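Local coordinates for protein cysteine synthase (Helicobacter pylori, PDB 6AHI) that uses pyridoxal 5'-phosphate to turn O-acetyl-L-serine and hydrogen sulfide into L-cysteine and acetate, and also has cystathionine beta-synthase activity, at residues G61-T73 / I138-D151. Sequence-based numbering, arbitrary orientation.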
loop_
_atom_site.group_PDB
_atom_site.type_symbol
_atom_site.label_atom_id
_atom_site.label_comp_id
_atom_site.label_asym_id
_atom_site.label_seq_id
_atom_site.Cartn_x
_atom_site.Cartn_y
_atom_site.Cartn_z
ATOM N N GLY A 61 -31.014 7.498 6.025
ATOM C CA GLY A 61 -31.976 6.416 5.790
ATOM C C GLY A 61 -31.866 5.909 4.371
ATOM O O GLY A 61 -32.650 5.055 4.002
ATOM N N LYS A 62 -30.921 6.426 3.596
ATOM C CA LYS A 62 -30.730 5.895 2.221
ATOM C C LYS A 62 -30.139 4.481 2.288
ATOM O O LYS A 62 -30.298 3.782 1.308
ATOM C CB LYS A 62 -29.834 6.797 1.367
ATOM C CG LYS A 62 -30.402 8.155 1.005
ATOM C CD LYS A 62 -29.371 9.167 0.564
ATOM C CE LYS A 62 -29.796 9.907 -0.685
ATOM N NZ LYS A 62 -28.698 10.684 -1.306
ATOM N N ILE A 63 -29.422 4.132 3.366
ATOM C CA ILE A 63 -28.843 2.798 3.570
ATOM C C ILE A 63 -29.359 2.220 4.889
ATOM O O ILE A 63 -29.385 2.897 5.896
ATOM C CB ILE A 63 -27.302 2.830 3.535
ATOM C CG1 ILE A 63 -26.784 3.318 2.179
ATOM C CG2 ILE A 63 -26.730 1.466 3.906
ATOM C CD1 ILE A 63 -25.316 3.683 2.170
ATOM N N THR A 64 -29.755 0.946 4.855
ATOM C CA THR A 64 -30.049 0.142 6.057
ATOM C C THR A 64 -29.343 -1.217 5.924
ATOM O O THR A 64 -28.590 -1.415 4.973
ATOM C CB THR A 64 -31.558 -0.020 6.292
ATOM O OG1 THR A 64 -32.062 -0.932 5.316
ATOM C CG2 THR A 64 -32.331 1.280 6.221
ATOM N N SER A 65 -29.642 -2.153 6.841
ATOM C CA SER A 65 -28.788 -3.326 7.102
ATOM C C SER A 65 -28.770 -4.274 5.899
ATOM O O SER A 65 -27.760 -4.959 5.673
ATOM C CB SER A 65 -29.210 -4.050 8.349
ATOM O OG SER A 65 -30.618 -4.099 8.432
ATOM N N LYS A 66 -29.870 -4.295 5.137
ATOM C CA LYS A 66 -29.992 -5.113 3.920
ATOM C C LYS A 66 -30.389 -4.199 2.751
ATOM O O LYS A 66 -31.365 -4.400 2.013
ATOM C CB LYS A 66 -30.954 -6.281 4.160
ATOM C CG LYS A 66 -30.374 -7.412 4.998
ATOM C CD LYS A 66 -29.211 -8.150 4.349
ATOM C CE LYS A 66 -29.057 -9.565 4.871
ATOM N NZ LYS A 66 -27.941 -10.286 4.213
ATOM N N THR A 67 -29.609 -3.132 2.625
ATOM C CA THR A 67 -29.404 -2.397 1.377
ATOM C C THR A 67 -28.274 -3.069 0.583
ATOM O O THR A 67 -27.250 -3.477 1.166
ATOM C CB THR A 67 -29.016 -0.947 1.679
ATOM O OG1 THR A 67 -30.109 -0.335 2.354
ATOM C CG2 THR A 67 -28.674 -0.145 0.444
ATOM N N THR A 68 -28.443 -3.153 -0.741
ATOM C CA THR A 68 -27.353 -3.496 -1.648
ATOM C C THR A 68 -26.835 -2.215 -2.312
ATOM O O THR A 68 -27.633 -1.471 -2.922
ATOM C CB THR A 68 -27.775 -4.464 -2.757
ATOM O OG1 THR A 68 -28.188 -5.698 -2.187
ATOM C CG2 THR A 68 -26.649 -4.754 -3.722
ATOM N N ILE A 69 -25.520 -1.989 -2.220
ATOM C CA ILE A 69 -24.866 -0.866 -2.902
ATOM C C ILE A 69 -24.545 -1.282 -4.336
ATOM O O ILE A 69 -23.883 -2.309 -4.524
ATOM C CB ILE A 69 -23.554 -0.443 -2.214
ATOM C CG1 ILE A 69 -23.704 -0.206 -0.709
ATOM C CG2 ILE A 69 -22.979 0.772 -2.935
ATOM C CD1 ILE A 69 -24.859 0.695 -0.359
ATOM N N ILE A 70 -24.968 -0.459 -5.309
ATOM C CA ILE A 70 -24.635 -0.623 -6.724
ATOM C C ILE A 70 -23.925 0.646 -7.218
ATOM O O ILE A 70 -24.431 1.725 -7.016
ATOM C CB ILE A 70 -25.909 -0.879 -7.544
ATOM C CG1 ILE A 70 -26.822 -1.929 -6.895
ATOM C CG2 ILE A 70 -25.561 -1.235 -8.982
ATOM C CD1 ILE A 70 -28.063 -2.226 -7.676
ATOM N N GLU A 71 -22.793 0.505 -7.917
ATOM C CA GLU A 71 -22.086 1.657 -8.488
ATOM C C GLU A 71 -21.357 1.255 -9.769
ATOM O O GLU A 71 -20.676 0.235 -9.797
ATOM C CB GLU A 71 -21.125 2.249 -7.454
ATOM C CG GLU A 71 -20.453 3.544 -7.874
ATOM C CD GLU A 71 -21.346 4.749 -8.146
ATOM O OE1 GLU A 71 -22.601 4.575 -8.270
ATOM O OE2 GLU A 71 -20.781 5.878 -8.251
ATOM N N PRO A 72 -21.458 2.041 -10.876
ATOM C CA PRO A 72 -20.523 1.914 -11.996
ATOM C C PRO A 72 -19.180 2.559 -11.620
ATOM O O PRO A 72 -19.164 3.623 -11.019
ATOM C CB PRO A 72 -21.231 2.685 -13.121
ATOM C CG PRO A 72 -21.948 3.786 -12.367
ATOM C CD PRO A 72 -22.450 3.105 -11.104
ATOM N N THR A 73 -18.064 1.901 -11.937
ATOM C CA THR A 73 -16.748 2.419 -11.537
ATOM C C THR A 73 -15.693 1.843 -12.479
ATOM O O THR A 73 -15.877 0.802 -13.036
ATOM C CB THR A 73 -16.446 2.159 -10.045
ATOM O OG1 THR A 73 -15.093 2.452 -9.689
ATOM C CG2 THR A 73 -16.683 0.727 -9.635
ATOM N N ILE A 138 -33.676 -4.227 -8.217
ATOM C CA ILE A 138 -33.218 -4.716 -6.900
ATOM C C ILE A 138 -33.886 -3.887 -5.801
ATOM O O ILE A 138 -33.617 -2.691 -5.674
ATOM C CB ILE A 138 -31.679 -4.677 -6.808
ATOM C CG1 ILE A 138 -31.055 -5.686 -7.775
ATOM C CG2 ILE A 138 -31.197 -4.889 -5.376
ATOM C CD1 ILE A 138 -29.551 -5.690 -7.785
ATOM N N PRO A 139 -34.795 -4.482 -4.988
ATOM C CA PRO A 139 -35.408 -3.772 -3.866
ATOM C C PRO A 139 -34.365 -3.345 -2.828
ATOM O O PRO A 139 -33.404 -4.077 -2.591
ATOM C CB PRO A 139 -36.362 -4.798 -3.245
ATOM C CG PRO A 139 -36.641 -5.768 -4.376
ATOM C CD PRO A 139 -35.333 -5.843 -5.134
ATOM N N ASP A 140 -34.563 -2.158 -2.245
ATOM C CA ASP A 140 -33.685 -1.591 -1.238
ATOM C C ASP A 140 -32.259 -1.448 -1.791
ATOM O O ASP A 140 -31.296 -1.759 -1.118
ATOM C CB ASP A 140 -33.723 -2.451 0.026
ATOM C CG ASP A 140 -33.235 -1.746 1.272
ATOM O OD1 ASP A 140 -33.020 -0.519 1.200
ATOM O OD2 ASP A 140 -33.072 -2.435 2.303
ATOM N N SER A 141 -32.125 -0.962 -3.023
ATOM C CA SER A 141 -30.795 -0.684 -3.594
ATOM C C SER A 141 -30.377 0.750 -3.261
ATOM O O SER A 141 -31.182 1.596 -2.905
ATOM C CB SER A 141 -30.758 -0.936 -5.094
ATOM O OG SER A 141 -31.758 -0.203 -5.793
ATOM N N TYR A 142 -29.089 1.024 -3.404
ATOM C CA TYR A 142 -28.609 2.377 -3.315
ATOM C C TYR A 142 -27.552 2.574 -4.399
ATOM O O TYR A 142 -26.612 1.808 -4.493
ATOM C CB TYR A 142 -28.126 2.695 -1.906
ATOM C CG TYR A 142 -27.421 4.018 -1.829
ATOM C CD1 TYR A 142 -28.113 5.209 -1.970
ATOM C CD2 TYR A 142 -26.051 4.076 -1.670
ATOM C CE1 TYR A 142 -27.463 6.430 -1.892
ATOM C CE2 TYR A 142 -25.385 5.287 -1.587
ATOM C CZ TYR A 142 -26.093 6.468 -1.723
ATOM O OH TYR A 142 -25.430 7.654 -1.663
ATOM N N LEU A 143 -27.779 3.591 -5.233
ATOM C CA LEU A 143 -26.995 3.859 -6.436
ATOM C C LEU A 143 -26.422 5.267 -6.289
ATOM O O LEU A 143 -27.087 6.255 -6.616
ATOM C CB LEU A 143 -27.899 3.699 -7.667
ATOM C CG LEU A 143 -27.241 3.787 -9.052
ATOM C CD1 LEU A 143 -26.075 2.818 -9.220
ATOM C CD2 LEU A 143 -28.274 3.546 -10.153
ATOM N N PRO A 144 -25.193 5.412 -5.743
ATOM C CA PRO A 144 -24.633 6.734 -5.479
ATOM C C PRO A 144 -24.571 7.618 -6.733
ATOM O O PRO A 144 -24.867 8.806 -6.642
ATOM C CB PRO A 144 -23.209 6.467 -4.968
ATOM C CG PRO A 144 -23.219 5.026 -4.513
ATOM C CD PRO A 144 -24.294 4.327 -5.322
ATOM N N LEU A 145 -24.188 7.032 -7.875
ATOM C CA LEU A 145 -23.825 7.783 -9.098
ATOM C C LEU A 145 -22.935 8.960 -8.715
ATOM O O LEU A 145 -23.378 10.108 -8.716
ATOM C CB LEU A 145 -25.086 8.232 -9.837
ATOM C CG LEU A 145 -25.853 7.076 -10.477
ATOM C CD1 LEU A 145 -27.188 7.543 -11.063
ATOM C CD2 LEU A 145 -25.008 6.390 -11.549
ATOM N N GLN A 146 -21.697 8.614 -8.349
ATOM C CA GLN A 146 -20.706 9.554 -7.874
ATOM C C GLN A 146 -20.557 10.719 -8.867
ATOM O O GLN A 146 -20.316 11.847 -8.461
ATOM C CB GLN A 146 -19.358 8.844 -7.646
ATOM C CG GLN A 146 -18.646 8.440 -8.938
ATOM C CD GLN A 146 -17.558 7.417 -8.727
ATOM O OE1 GLN A 146 -16.558 7.695 -8.058
ATOM N NE2 GLN A 146 -17.734 6.225 -9.300
ATOM N N PHE A 147 -20.710 10.437 -10.166
ATOM C CA PHE A 147 -20.418 11.410 -11.226
ATOM C C PHE A 147 -21.444 12.551 -11.248
ATOM O O PHE A 147 -21.178 13.587 -11.842
ATOM C CB PHE A 147 -20.297 10.716 -12.582
ATOM C CG PHE A 147 -19.171 9.723 -12.615
ATOM C CD1 PHE A 147 -17.845 10.148 -12.619
ATOM C CD2 PHE A 147 -19.439 8.362 -12.541
ATOM C CE1 PHE A 147 -16.810 9.222 -12.595
ATOM C CE2 PHE A 147 -18.403 7.437 -12.529
ATOM C CZ PHE A 147 -17.091 7.871 -12.554
ATOM N N GLU A 148 -22.589 12.395 -10.572
ATOM C CA GLU A 148 -23.556 13.493 -10.490
ATOM C C GLU A 148 -24.010 13.754 -9.048
ATOM O O GLU A 148 -24.726 14.711 -8.802
ATOM C CB GLU A 148 -24.752 13.229 -11.407
ATOM C CG GLU A 148 -25.455 11.903 -11.171
ATOM C CD GLU A 148 -26.756 11.736 -11.953
ATOM O OE1 GLU A 148 -26.894 12.358 -13.027
ATOM O OE2 GLU A 148 -27.644 10.993 -11.489
ATOM N N ASN A 149 -23.577 12.940 -8.087
ATOM C CA ASN A 149 -24.104 13.071 -6.742
ATOM C C ASN A 149 -23.339 14.189 -6.043
ATOM O O ASN A 149 -22.131 14.077 -5.909
ATOM C CB ASN A 149 -24.035 11.736 -5.989
ATOM C CG ASN A 149 -24.805 11.756 -4.685
ATOM O OD1 ASN A 149 -24.935 12.795 -4.049
ATOM N ND2 ASN A 149 -25.330 10.608 -4.278
ATOM N N PRO A 150 -23.984 15.271 -5.536
ATOM C CA PRO A 150 -23.268 16.295 -4.757
ATOM C C PRO A 150 -22.604 15.774 -3.470
ATOM O O PRO A 150 -21.789 16.462 -2.853
ATOM C CB PRO A 150 -24.329 17.332 -4.377
ATOM C CG PRO A 150 -25.665 16.641 -4.625
ATOM C CD PRO A 150 -25.422 15.572 -5.670
ATOM N N ASP A 151 -22.934 14.553 -3.058
ATOM C CA ASP A 151 -22.292 13.959 -1.878
ATOM C C ASP A 151 -20.854 13.550 -2.199
ATOM O O ASP A 151 -20.091 13.297 -1.295
ATOM C CB ASP A 151 -23.043 12.734 -1.353
ATOM C CG ASP A 151 -24.402 13.065 -0.777
ATOM O OD1 ASP A 151 -24.542 14.190 -0.227
ATOM O OD2 ASP A 151 -25.305 12.213 -0.900
#
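Tyr142 sets its ring among three side chains of 61-73: Ile69 CD1 meets the ring edge at Tyr142 CD2 (3.8 Å), while Ile63 CD1 and Lys62 CB come in obliquely. With CG anti to the backbone N (chi1 171°), the ring runs alongside Ile69, both pointing the same way. Next to this cluster the two strands pair in parallel. Thr68 N donates to Asp140 O, Tyr142 N returns a bond to Thr68 O, and Ile70 N reaches Tyr142 O at 2.9 Å in an almost straight bond. Beyond the short strand 141-142, the Glu71 carboxylate grips the backbone that follows. Its chain bends at chi2 (62°), and each oxygen receives a backbone N-H: Leu145 N meets Glu71 OE1 at 3.0 Å, somewhat out of the carboxylate plane, and Gln146 N meets the syn lone pair of Glu71 OE2 at 2.9 Å. These two bonds fix the backbone just before Phe147, whose side chain touches Ser181, a probable cofactor-binding residue. On the other side of the sheet from Tyr142, Ile70 CD1 touches Ile138 CD1. Strand 141-142 is one edge of a four-stranded parallel sheet, with 68-72 between it and 91-97; helix 48-60 packs on Tyr142, and helix 123-137 touches Pro72 and Leu143.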